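Local coordinates for protein iodotyrosine deiodinase (Thermotoga neapolitana, PDB 6TYK) that removes iodide, bromide or chloride reductively from halogenated tyrosines, such as 3-iodo-L-tyrosine, as an FMN-dependent homodimer of the nitroreductase family, at residues 27-32 with 125-130; 46-51 with 100-105. One frame throughout, in Å; residues are numbered along the deposited sequence. Where two conformers were deposited one is given.

Contact 1. Residues 27-32 with 125-130; sequences LIYSLK and LLALEE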
# COMPACT_ATOMS: atom_id res chain seq x y z
N LEU A 27 4.90 4.79 -18.33
CA LEU A 27 5.41 4.19 -17.12
C LEU A 27 5.79 5.26 -16.10
O LEU A 27 5.44 5.18 -14.92
CB LEU A 27 6.62 3.31 -17.44
CG LEU A 27 7.30 2.66 -16.24
CD1 LEU A 27 6.31 1.85 -15.42
CD2 LEU A 27 8.46 1.79 -16.71
N ILE A 28 6.53 6.27 -16.56
CA ILE A 28 6.94 7.36 -15.69
C ILE A 28 5.75 8.08 -15.05
O ILE A 28 5.82 8.46 -13.89
CB ILE A 28 7.84 8.38 -16.43
CG1 ILE A 28 9.14 7.72 -16.88
CG2 ILE A 28 8.13 9.59 -15.54
CD1 ILE A 28 9.97 7.17 -15.74
N TYR A 29 4.67 8.25 -15.81
CA TYR A 29 3.44 8.82 -15.26
C TYR A 29 3.02 8.08 -13.99
O TYR A 29 2.67 8.70 -12.99
CB TYR A 29 2.30 8.74 -16.28
CG TYR A 29 0.94 9.04 -15.69
CD1 TYR A 29 0.51 10.35 -15.51
CD2 TYR A 29 0.08 8.01 -15.32
CE1 TYR A 29 -0.72 10.63 -14.97
CE2 TYR A 29 -1.16 8.29 -14.77
CZ TYR A 29 -1.55 9.60 -14.60
OH TYR A 29 -2.78 9.89 -14.06
N SER A 30 3.05 6.76 -14.04
CA SER A 30 2.61 5.96 -12.90
C SER A 30 3.51 6.16 -11.70
O SER A 30 3.05 6.17 -10.56
CB SER A 30 2.50 4.46 -13.27
OG SER A 30 3.74 3.77 -13.22
N LEU A 31 4.81 6.34 -11.96
CA LEU A 31 5.75 6.59 -10.87
C LEU A 31 5.49 7.96 -10.27
O LEU A 31 5.59 8.15 -9.06
CB LEU A 31 7.19 6.50 -11.37
CG LEU A 31 7.54 5.18 -12.04
CD1 LEU A 31 9.02 5.15 -12.30
CD2 LEU A 31 7.12 3.97 -11.21
N LYS A 32 5.15 8.92 -11.11
CA LYS A 32 4.87 10.28 -10.65
C LYS A 32 3.62 10.31 -9.77
O LYS A 32 3.58 11.00 -8.75
CB LYS A 32 4.71 11.21 -11.84
CG LYS A 32 6.03 11.53 -12.51
CD LYS A 32 5.83 12.39 -13.74
CE LYS A 32 7.15 12.76 -14.38
NZ LYS A 32 6.94 13.58 -15.60
N LEU A 125 -0.53 1.11 -9.18
CA LEU A 125 -1.36 0.19 -9.95
C LEU A 125 -2.58 0.88 -10.56
O LEU A 125 -2.97 0.58 -11.69
CB LEU A 125 -1.82 -0.98 -9.09
CG LEU A 125 -0.70 -1.86 -8.53
CD1 LEU A 125 -1.31 -3.04 -7.78
CD2 LEU A 125 0.22 -2.35 -9.64
N LEU A 126 -3.19 1.79 -9.81
CA LEU A 126 -4.30 2.56 -10.35
C LEU A 126 -3.86 3.44 -11.51
O LEU A 126 -4.57 3.57 -12.51
CB LEU A 126 -4.98 3.38 -9.25
CG LEU A 126 -5.72 2.53 -8.23
CD1 LEU A 126 -6.11 3.36 -7.01
CD2 LEU A 126 -6.94 1.89 -8.87
N ALA A 127 -2.67 4.04 -11.40
CA ALA A 127 -2.14 4.88 -12.47
C ALA A 127 -1.87 4.07 -13.73
O ALA A 127 -2.15 4.53 -14.84
CB ALA A 127 -0.88 5.62 -12.01
N LEU A 128 -1.32 2.87 -13.57
CA LEU A 128 -1.07 2.03 -14.72
C LEU A 128 -2.40 1.72 -15.41
O LEU A 128 -2.49 1.75 -16.63
CB LEU A 128 -0.36 0.74 -14.31
CG LEU A 128 1.09 0.89 -13.88
CD1 LEU A 128 1.61 -0.45 -13.42
CD2 LEU A 128 1.96 1.43 -15.01
N GLU A 129 -3.42 1.42 -14.61
CA GLU A 129 -4.73 1.13 -15.19
C GLU A 129 -5.24 2.33 -15.98
O GLU A 129 -5.78 2.16 -17.07
CB GLU A 129 -5.73 0.72 -14.10
CG GLU A 129 -7.14 0.49 -14.63
CD GLU A 129 -7.29 -0.84 -15.36
OE1 GLU A 129 -6.37 -1.68 -15.27
OE2 GLU A 129 -8.33 -1.06 -16.01
N GLU A 130 -5.06 3.53 -15.45
CA GLU A 130 -5.51 4.73 -16.15
C GLU A 130 -4.83 4.87 -17.51
O GLU A 130 -5.42 5.37 -18.46
CB GLU A 130 -5.25 5.98 -15.30
CG GLU A 130 -5.78 7.26 -15.94
CD GLU A 130 -5.42 8.51 -15.16
OE1 GLU A 130 -4.44 8.47 -14.40
OE2 GLU A 130 -6.13 9.54 -15.32
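Ser30 and Ala127 meet where two helices of the nitroreductase fold, 24-35 and 113-130, pack against each other in roughly antiparallel fashion. The short segments run at 144° with their axes 8.3 Å apart. Both residues aim their CB at the opposing helix, and Ala127 CB rests 3.6 Å from Ser30 CA. A methyl group and a hydroxymethyl group suit this place because the backbones come so near each other, the two CA atoms being 4.9 Å apart. Larger side chains flank the crossing. On one flank Leu128 reaches back with its CD2 branch, which lies 3.5 Å from Ser30 CB; the same methyl group makes a looser apolar contact with Leu27 CD1, at 4.4 Å. An alanine in place of Leu128 would lack this branch and would probably open a gap beside Ser30 and Leu27. On the other flank Tyr29 has CG anti to its backbone N (chi1 168°), and the ring that follows brings CE2 to 3.9 Å from Ala127 CB, at a slant to the ring. The extended chain of Glu130 crosses the tyrosine at about a right angle, with OE1 at the ring edge near the phenolic oxygen; their modelled separation is too short, and the detail of that pair is doubtful. Lys131 adds a cation-pi contact to the Tyr29 ring, while the phenolic oxygen makes a weak hydrogen bond with the backbone N of Tyr5 of the second subunit. The Ser30 hydroxyl is less certain, being modelled in two conformers; in one of them OG donates to Leu27 O at 2.8 Å, in the carbonyl plane and on a lone pair. Independently of that hydroxyl, Leu27 O accepts from Leu31 N at 3.2 Å.

Contact 2. Residues 46-51 with 100-105; sequences WRFLIV and YLLLVF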
# COMPACT_ATOMS: atom_id res chain seq x y z
N TRP A 46 10.44 4.97 -1.55
CA TRP A 46 10.42 4.11 -2.73
C TRP A 46 11.55 4.46 -3.68
O TRP A 46 11.93 5.62 -3.82
CB TRP A 46 9.08 4.26 -3.46
CG TRP A 46 8.55 5.66 -3.46
CD1 TRP A 46 8.91 6.68 -4.29
CD2 TRP A 46 7.58 6.20 -2.55
NE1 TRP A 46 8.21 7.83 -3.96
CE2 TRP A 46 7.38 7.55 -2.90
CE3 TRP A 46 6.84 5.66 -1.49
CZ2 TRP A 46 6.48 8.37 -2.23
CZ3 TRP A 46 5.95 6.48 -0.81
CH2 TRP A 46 5.77 7.82 -1.19
N ARG A 47 12.11 3.44 -4.31
CA ARG A 47 13.08 3.63 -5.39
C ARG A 47 12.67 2.71 -6.53
O ARG A 47 12.23 1.59 -6.29
CB ARG A 47 14.50 3.27 -4.95
CG ARG A 47 15.02 4.03 -3.75
CD ARG A 47 15.28 5.51 -4.06
NE ARG A 47 15.91 6.17 -2.93
CZ ARG A 47 15.25 6.71 -1.91
NH1 ARG A 47 13.93 6.69 -1.88
NH2 ARG A 47 15.92 7.27 -0.91
N PHE A 48 12.84 3.18 -7.75
CA PHE A 48 12.39 2.43 -8.91
C PHE A 48 13.54 2.06 -9.82
O PHE A 48 14.39 2.90 -10.15
CB PHE A 48 11.34 3.21 -9.68
CG PHE A 48 10.15 3.60 -8.85
CD1 PHE A 48 9.24 2.63 -8.44
CD2 PHE A 48 9.93 4.92 -8.50
CE1 PHE A 48 8.14 2.98 -7.68
CE2 PHE A 48 8.83 5.28 -7.73
CZ PHE A 48 7.93 4.31 -7.33
N LEU A 49 13.57 0.80 -10.21
CA LEU A 49 14.54 0.30 -11.16
C LEU A 49 13.76 -0.28 -12.33
O LEU A 49 12.97 -1.21 -12.15
CB LEU A 49 15.42 -0.78 -10.53
CG LEU A 49 16.50 -1.38 -11.42
CD1 LEU A 49 17.55 -0.34 -11.80
CD2 LEU A 49 17.16 -2.57 -10.73
N ILE A 50 13.95 0.30 -13.51
CA ILE A 50 13.25 -0.13 -14.70
C ILE A 50 14.15 -1.07 -15.48
O ILE A 50 15.17 -0.66 -16.03
CB ILE A 50 12.85 1.07 -15.57
CG1 ILE A 50 12.03 2.07 -14.75
CG2 ILE A 50 12.12 0.60 -16.83
CD1 ILE A 50 11.75 3.35 -15.47
N VAL A 51 13.78 -2.35 -15.50
CA VAL A 51 14.55 -3.34 -16.23
C VAL A 51 13.95 -3.59 -17.61
O VAL A 51 12.78 -3.95 -17.74
CB VAL A 51 14.65 -4.66 -15.44
CG1 VAL A 51 15.47 -5.68 -16.22
CG2 VAL A 51 15.25 -4.40 -14.06
N TYR A 100 8.68 -4.05 -19.72
CA TYR A 100 9.33 -3.48 -18.55
C TYR A 100 9.16 -4.41 -17.37
O TYR A 100 8.07 -4.93 -17.15
CB TYR A 100 8.66 -2.17 -18.15
CG TYR A 100 8.67 -1.05 -19.15
CD1 TYR A 100 9.82 -0.30 -19.37
CD2 TYR A 100 7.51 -0.69 -19.83
CE1 TYR A 100 9.82 0.74 -20.28
CE2 TYR A 100 7.51 0.35 -20.73
CZ TYR A 100 8.66 1.06 -20.95
OH TYR A 100 8.65 2.10 -21.84
N LEU A 101 10.24 -4.62 -16.61
CA LEU A 101 10.09 -5.12 -15.26
C LEU A 101 10.42 -3.97 -14.33
O LEU A 101 11.57 -3.51 -14.26
CB LEU A 101 11.01 -6.30 -14.97
CG LEU A 101 10.92 -7.46 -15.95
CD1 LEU A 101 11.88 -8.56 -15.52
CD2 LEU A 101 9.50 -7.99 -16.04
N LEU A 102 9.40 -3.47 -13.64
CA LEU A 102 9.61 -2.37 -12.71
C LEU A 102 9.89 -2.97 -11.35
O LEU A 102 9.01 -3.57 -10.73
CB LEU A 102 8.36 -1.49 -12.66
CG LEU A 102 8.42 -0.37 -11.62
CD1 LEU A 102 9.49 0.68 -11.97
CD2 LEU A 102 7.06 0.28 -11.45
N LEU A 103 11.14 -2.85 -10.91
CA LEU A 103 11.51 -3.32 -9.59
C LEU A 103 11.36 -2.19 -8.60
O LEU A 103 11.93 -1.12 -8.77
CB LEU A 103 12.94 -3.88 -9.59
CG LEU A 103 13.07 -5.35 -10.04
CD1 LEU A 103 12.53 -5.57 -11.45
CD2 LEU A 103 14.52 -5.80 -9.95
N VAL A 104 10.57 -2.44 -7.57
CA VAL A 104 10.25 -1.43 -6.58
C VAL A 104 10.96 -1.76 -5.28
O VAL A 104 10.78 -2.85 -4.72
CB VAL A 104 8.73 -1.34 -6.34
CG1 VAL A 104 8.42 -0.26 -5.32
CG2 VAL A 104 8.00 -1.06 -7.64
N PHE A 105 11.79 -0.83 -4.81
CA PHE A 105 12.55 -1.03 -3.59
C PHE A 105 12.08 -0.11 -2.49
O PHE A 105 11.54 0.97 -2.75
CB PHE A 105 14.03 -0.74 -3.84
CG PHE A 105 14.67 -1.60 -4.87
CD1 PHE A 105 14.49 -1.35 -6.22
CD2 PHE A 105 15.47 -2.67 -4.50
CE1 PHE A 105 15.09 -2.16 -7.18
CE2 PHE A 105 16.07 -3.48 -5.45
CZ PHE A 105 15.88 -3.22 -6.79
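Arg47, Leu49 and Val51 pair antiparallel with Phe105, Leu103 and Leu101 through six backbone hydrogen bonds, two for each pair. Phe105 N reaches Arg47 O at 2.9 Å with 174° at the hydrogen. Weaker CA-H...O contacts supplement them, as from Trp46 CA to Phe105 O at 3.3 Å.

Apolar packing divides between the two faces of the sheet. On the face of Phe48 and Ile50, the Phe48 ring lies beside Val104, whose CG2 meets the ring edge 4.0 Å from CD1. Leu102 has CG anti to its backbone N (chi1 175°), which turns its side chain toward strand 46-51, where CD1 touches both Phe48 CB and Ile50 CG1. On the other face Leu49 CB stands at the edge of the Phe105 ring, 3.6 Å from CE1. At the end of the pair Ile50 CG2 lies 3.5 Å from Tyr100 CD1, the side chains side by side. Branched and aromatic residues fit here, filling both sides of a buried sheet.

The polar ends of Trp46 and Tyr100 bond outside the pair, NE1 to Asn35 OD1 and OH to Pro22 O. Leu49 and Ile50 also pair in parallel with a strand of the second subunit, extending the sheet as in the intertwined dimers of the nitroreductase fold.

In the fold
Contacts 1 and 2 form adjoining layers of one core, their centres about 13 Å apart, with contact 2 nested within the chain loop that contact 1 closes. Helix 24-35 joins them: Leu27 CD2 packs 3.6 Å from Tyr100 CD1, and Leu31 CD2 lies 3.7 Å from Leu102 CD2. Helix 113-130 directly follows strand 100-107 in the chain, and both contacts touch the second subunit. The flavin sits closer to contact 2, since the Trp46 side chain is about 7 Å from a bound FMN and about 11 Å from a bound 3-iodo-tyrosine, whereas that of Leu128 is about 12 Å from an FMN. Trp46 also touches Ser39, an FMN-binding residue.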